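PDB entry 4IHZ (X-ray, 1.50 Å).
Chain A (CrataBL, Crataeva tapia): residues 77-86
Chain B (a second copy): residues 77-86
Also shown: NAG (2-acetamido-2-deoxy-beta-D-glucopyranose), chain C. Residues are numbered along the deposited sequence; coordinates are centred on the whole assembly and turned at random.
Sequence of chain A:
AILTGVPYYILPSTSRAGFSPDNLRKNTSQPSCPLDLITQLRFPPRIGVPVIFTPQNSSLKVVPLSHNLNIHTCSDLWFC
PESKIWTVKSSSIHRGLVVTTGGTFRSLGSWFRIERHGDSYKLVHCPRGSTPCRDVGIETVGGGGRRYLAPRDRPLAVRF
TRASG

Chain A 77-86: LWFCPESKIW
Chain B 77-86: LWFCPESKIW

Two copies of one loop pack as a near-symmetric pair, burying 633 Å² in total. Neither has regular helix or strand; the backbones share a single bridge at L77(A) and L77(B), CA to CA 4.6 Å. P81(A) faces K84(B), S83(A) S83(B) and K84(A) P81(B), so the segments run in opposite directions there. L77(A) is extended (-87/139), m,t. Its CB points away, but CD2 returns to 4.5 Å from CD2 of L77(B). The CA-to-CB bond of W78(A) (-156/125, chi1 t, chi2 -114°) points toward chain B, CB 4.1 Å from CB of W78(B). NE1 of W78(A) donates to O of E82(A), 2.8 Å. The CA-to-CB bond of F79(A) (-105/5) points away. O of W78(A) and O of C80(A) (-109/152) accept from NZ of K84(B), at 2.8 and 2.9 Å. P81(A) (-74/-25) offers O to N of K84(B), 2.9 Å, 171°. The CA-to-CB bond of E82(A) (-79/172; m,p) points away. S83(A) (-71/174, p) meets S83(B), CA to CA 3.8 Å; small side chains suit this approach. OG of S83(A) accepts from N of I85(A), 3.1 Å. K84(A) (-92/6; m,t,t,t) is long enough for its charged NZ to reach O of W78(B), 2.8 Å, and O of C80(B), 3.0 Å; its N meets O of P81(B), 2.8 Å. I85(A) (-87/134; m,t) places CG1 4.3 Å from CB of P81(B). W86(A) does not reach chain B.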

# COMPACT_ATOMS: atom_id res chain seq x y z
N LEU A 77 1.12 -3.44 -11.58
CA LEU A 77 -0.04 -4.23 -11.17
C LEU A 77 0.08 -4.49 -9.67
O LEU A 77 1.18 -4.67 -9.15
CB LEU A 77 -0.07 -5.58 -11.89
CG LEU A 77 -0.38 -5.54 -13.37
CD1 LEU A 77 -0.21 -6.98 -13.89
CD2 LEU A 77 -1.81 -5.01 -13.53
N TRP A 78 -1.05 -4.37 -8.97
CA TRP A 78 -1.05 -4.73 -7.53
C TRP A 78 -2.48 -5.09 -7.16
O TRP A 78 -3.38 -4.29 -7.31
CB TRP A 78 -0.58 -3.52 -6.70
CG TRP A 78 -0.17 -3.94 -5.36
CD1 TRP A 78 -0.75 -3.62 -4.16
CD2 TRP A 78 0.94 -4.77 -5.05
NE1 TRP A 78 -0.07 -4.22 -3.13
CE2 TRP A 78 0.98 -4.93 -3.64
CE3 TRP A 78 1.93 -5.39 -5.84
CZ2 TRP A 78 1.97 -5.70 -2.99
CZ3 TRP A 78 2.91 -6.16 -5.18
CH2 TRP A 78 2.93 -6.29 -3.77
N PHE A 79 -2.65 -6.28 -6.60
CA PHE A 79 -3.99 -6.82 -6.42
C PHE A 79 -4.45 -6.76 -4.97
O PHE A 79 -5.54 -7.24 -4.66
CB PHE A 79 -4.03 -8.25 -6.92
CG PHE A 79 -3.78 -8.34 -8.40
CD1 PHE A 79 -4.83 -8.04 -9.30
CD2 PHE A 79 -2.50 -8.61 -8.90
CE1 PHE A 79 -4.62 -8.07 -10.69
CE2 PHE A 79 -2.28 -8.63 -10.31
CZ PHE A 79 -3.35 -8.37 -11.20
N CYS A 80 -3.64 -6.14 -4.13
CA CYS A 80 -3.96 -6.02 -2.70
C CYS A 80 -4.31 -4.57 -2.42
O CYS A 80 -3.80 -3.66 -3.06
CB CYS A 80 -2.73 -6.39 -1.84
SG CYS A 80 -2.31 -8.14 -1.98
N PRO A 81 -5.15 -4.33 -1.40
CA PRO A 81 -5.33 -2.95 -0.98
C PRO A 81 -4.13 -2.41 -0.22
O PRO A 81 -3.92 -1.20 -0.21
CB PRO A 81 -6.53 -3.00 -0.01
CG PRO A 81 -7.04 -4.39 -0.03
CD PRO A 81 -6.08 -5.28 -0.76
N GLU A 82 -3.37 -3.29 0.41
CA GLU A 82 -2.22 -2.88 1.22
C GLU A 82 -0.98 -2.54 0.35
O GLU A 82 -1.00 -2.74 -0.88
CB GLU A 82 -1.84 -4.01 2.18
CG GLU A 82 -2.99 -4.44 3.12
CD GLU A 82 -3.88 -5.56 2.56
OE1 GLU A 82 -3.85 -5.83 1.35
OE2 GLU A 82 -4.65 -6.15 3.35
N SER A 83 0.06 -2.00 0.98
CA SER A 83 1.19 -1.47 0.23
C SER A 83 2.04 -2.58 -0.43
O SER A 83 1.91 -3.77 -0.12
CB SER A 83 2.11 -0.74 1.20
OG SER A 83 2.84 -1.71 1.94
N LYS A 84 3.02 -2.13 -1.22
CA LYS A 84 4.05 -3.00 -1.81
C LYS A 84 5.30 -3.10 -0.95
O LYS A 84 6.30 -3.70 -1.37
CB LYS A 84 4.44 -2.41 -3.16
CG LYS A 84 3.27 -2.30 -4.15
CD LYS A 84 3.69 -1.50 -5.33
CE LYS A 84 2.52 -1.30 -6.30
NZ LYS A 84 3.01 -0.29 -7.23
N ILE A 85 5.25 -2.51 0.24
CA ILE A 85 6.45 -2.36 1.06
C ILE A 85 6.63 -3.63 1.91
O ILE A 85 5.70 -4.13 2.50
CB ILE A 85 6.29 -1.12 1.93
CG1 ILE A 85 6.18 0.12 1.03
CG2 ILE A 85 7.50 -0.99 2.96
CD1 ILE A 85 5.50 1.30 1.69
N TRP A 86 7.86 -4.13 1.95
CA TRP A 86 8.12 -5.35 2.70
C TRP A 86 8.17 -5.14 4.21
O TRP A 86 8.59 -4.09 4.71
CB TRP A 86 9.44 -5.94 2.24
CG TRP A 86 9.39 -6.46 0.81
CD1 TRP A 86 8.53 -6.08 -0.24
CD2 TRP A 86 10.24 -7.48 0.27
NE1 TRP A 86 8.81 -6.85 -1.37
CE2 TRP A 86 9.87 -7.68 -1.07
CE3 TRP A 86 11.30 -8.25 0.82
CZ2 TRP A 86 10.49 -8.64 -1.90
CZ3 TRP A 86 11.93 -9.17 -0.01
CH2 TRP A 86 11.53 -9.36 -1.35
N LEU B 77 -4.30 -1.58 -11.10
CA LEU B 77 -3.08 -0.77 -11.34
C LEU B 77 -2.80 0.11 -10.15
O LEU B 77 -3.72 0.64 -9.53
CB LEU B 77 -3.26 0.16 -12.54
CG LEU B 77 -3.03 -0.40 -13.94
CD1 LEU B 77 -3.62 0.62 -14.90
CD2 LEU B 77 -1.54 -0.59 -14.19
N TRP B 78 -1.51 0.31 -9.86
CA TRP B 78 -1.16 1.17 -8.74
C TRP B 78 0.26 1.61 -8.91
O TRP B 78 1.13 0.77 -8.98
CB TRP B 78 -1.37 0.42 -7.40
CG TRP B 78 -1.44 1.38 -6.27
CD1 TRP B 78 -0.55 1.51 -5.23
CD2 TRP B 78 -2.47 2.35 -6.03
NE1 TRP B 78 -0.98 2.47 -4.35
CE2 TRP B 78 -2.15 3.01 -4.81
CE3 TRP B 78 -3.64 2.70 -6.71
CZ2 TRP B 78 -2.94 4.07 -4.28
CZ3 TRP B 78 -4.46 3.71 -6.15
CH2 TRP B 78 -4.09 4.38 -4.96
N PHE B 79 0.48 2.92 -9.02
CA PHE B 79 1.80 3.46 -9.36
C PHE B 79 2.59 4.02 -8.17
O PHE B 79 3.64 4.65 -8.35
CB PHE B 79 1.65 4.55 -10.45
CG PHE B 79 1.06 4.04 -11.74
CD1 PHE B 79 1.83 3.28 -12.61
CD2 PHE B 79 -0.25 4.34 -12.10
CE1 PHE B 79 1.29 2.81 -13.81
CE2 PHE B 79 -0.79 3.88 -13.30
CZ PHE B 79 -0.01 3.10 -14.15
N CYS B 80 2.12 3.77 -6.96
CA CYS B 80 2.83 4.15 -5.74
C CYS B 80 3.26 2.90 -5.00
O CYS B 80 2.63 1.85 -5.14
CB CYS B 80 1.84 4.89 -4.82
SG CYS B 80 1.34 6.45 -5.53
N PRO B 81 4.29 3.00 -4.17
CA PRO B 81 4.61 1.84 -3.29
C PRO B 81 3.66 1.73 -2.12
O PRO B 81 3.56 0.65 -1.54
CB PRO B 81 6.01 2.14 -2.74
CG PRO B 81 6.48 3.33 -3.51
CD PRO B 81 5.38 3.99 -4.23
N GLU B 82 3.05 2.86 -1.73
CA GLU B 82 2.19 2.86 -0.53
C GLU B 82 0.82 2.24 -0.86
O GLU B 82 0.52 1.90 -2.02
CB GLU B 82 2.01 4.30 -0.00
CG GLU B 82 3.34 4.99 0.33
CD GLU B 82 4.02 5.75 -0.83
OE1 GLU B 82 3.67 5.51 -1.99
OE2 GLU B 82 4.90 6.60 -0.58
N SER B 83 0.01 2.06 0.18
CA SER B 83 -1.29 1.35 0.02
C SER B 83 -2.33 2.17 -0.74
O SER B 83 -2.16 3.39 -1.00
CB SER B 83 -1.86 1.05 1.42
OG SER B 83 -2.43 2.27 1.92
N LYS B 84 -3.45 1.52 -1.00
CA LYS B 84 -4.61 2.14 -1.66
C LYS B 84 -5.60 2.66 -0.62
O LYS B 84 -6.70 3.08 -0.98
CB LYS B 84 -5.34 1.09 -2.47
CG LYS B 84 -4.51 0.61 -3.65
CD LYS B 84 -5.14 -0.54 -4.31
CE LYS B 84 -4.13 -1.17 -5.30
NZ LYS B 84 -4.66 -2.51 -5.53
N ILE B 85 -5.22 2.60 0.65
CA ILE B 85 -6.15 2.85 1.75
C ILE B 85 -6.19 4.34 2.03
O ILE B 85 -5.14 4.98 2.11
CB ILE B 85 -5.76 2.03 2.98
CG1 ILE B 85 -5.83 0.54 2.61
CG2 ILE B 85 -6.65 2.37 4.23
CD1 ILE B 85 -4.95 -0.34 3.48
N TRP B 86 -7.38 4.90 2.17
CA TRP B 86 -7.48 6.34 2.38
C TRP B 86 -7.16 6.70 3.82
O TRP B 86 -7.40 5.92 4.76
CB TRP B 86 -8.91 6.80 2.04
CG TRP B 86 -9.22 6.73 0.57
CD1 TRP B 86 -8.66 5.89 -0.39
CD2 TRP B 86 -10.22 7.50 -0.11
NE1 TRP B 86 -9.22 6.15 -1.63
CE2 TRP B 86 -10.21 7.09 -1.48
CE3 TRP B 86 -11.14 8.48 0.31
CZ2 TRP B 86 -11.06 7.68 -2.45
CZ3 TRP B 86 -12.01 9.04 -0.67
CH2 TRP B 86 -11.95 8.64 -2.01
C1 NAG C . -5.97 -6.55 -17.89
C2 NAG C . -5.76 -5.15 -18.45
C3 NAG C . -7.06 -4.51 -18.92
C4 NAG C . -7.88 -5.45 -19.83
C5 NAG C . -7.95 -6.85 -19.19
C6 NAG C . -8.63 -7.86 -20.11
C7 NAG C . -3.83 -3.93 -17.54
C8 NAG C . -3.35 -2.97 -16.50
N2 NAG C . -5.12 -4.26 -17.48
O3 NAG C . -6.79 -3.30 -19.61
O4 NAG C . -9.22 -4.98 -19.89
O5 NAG C . -6.68 -7.35 -18.82
O6 NAG C . -8.93 -8.99 -19.32
O7 NAG C . -3.05 -4.36 -18.39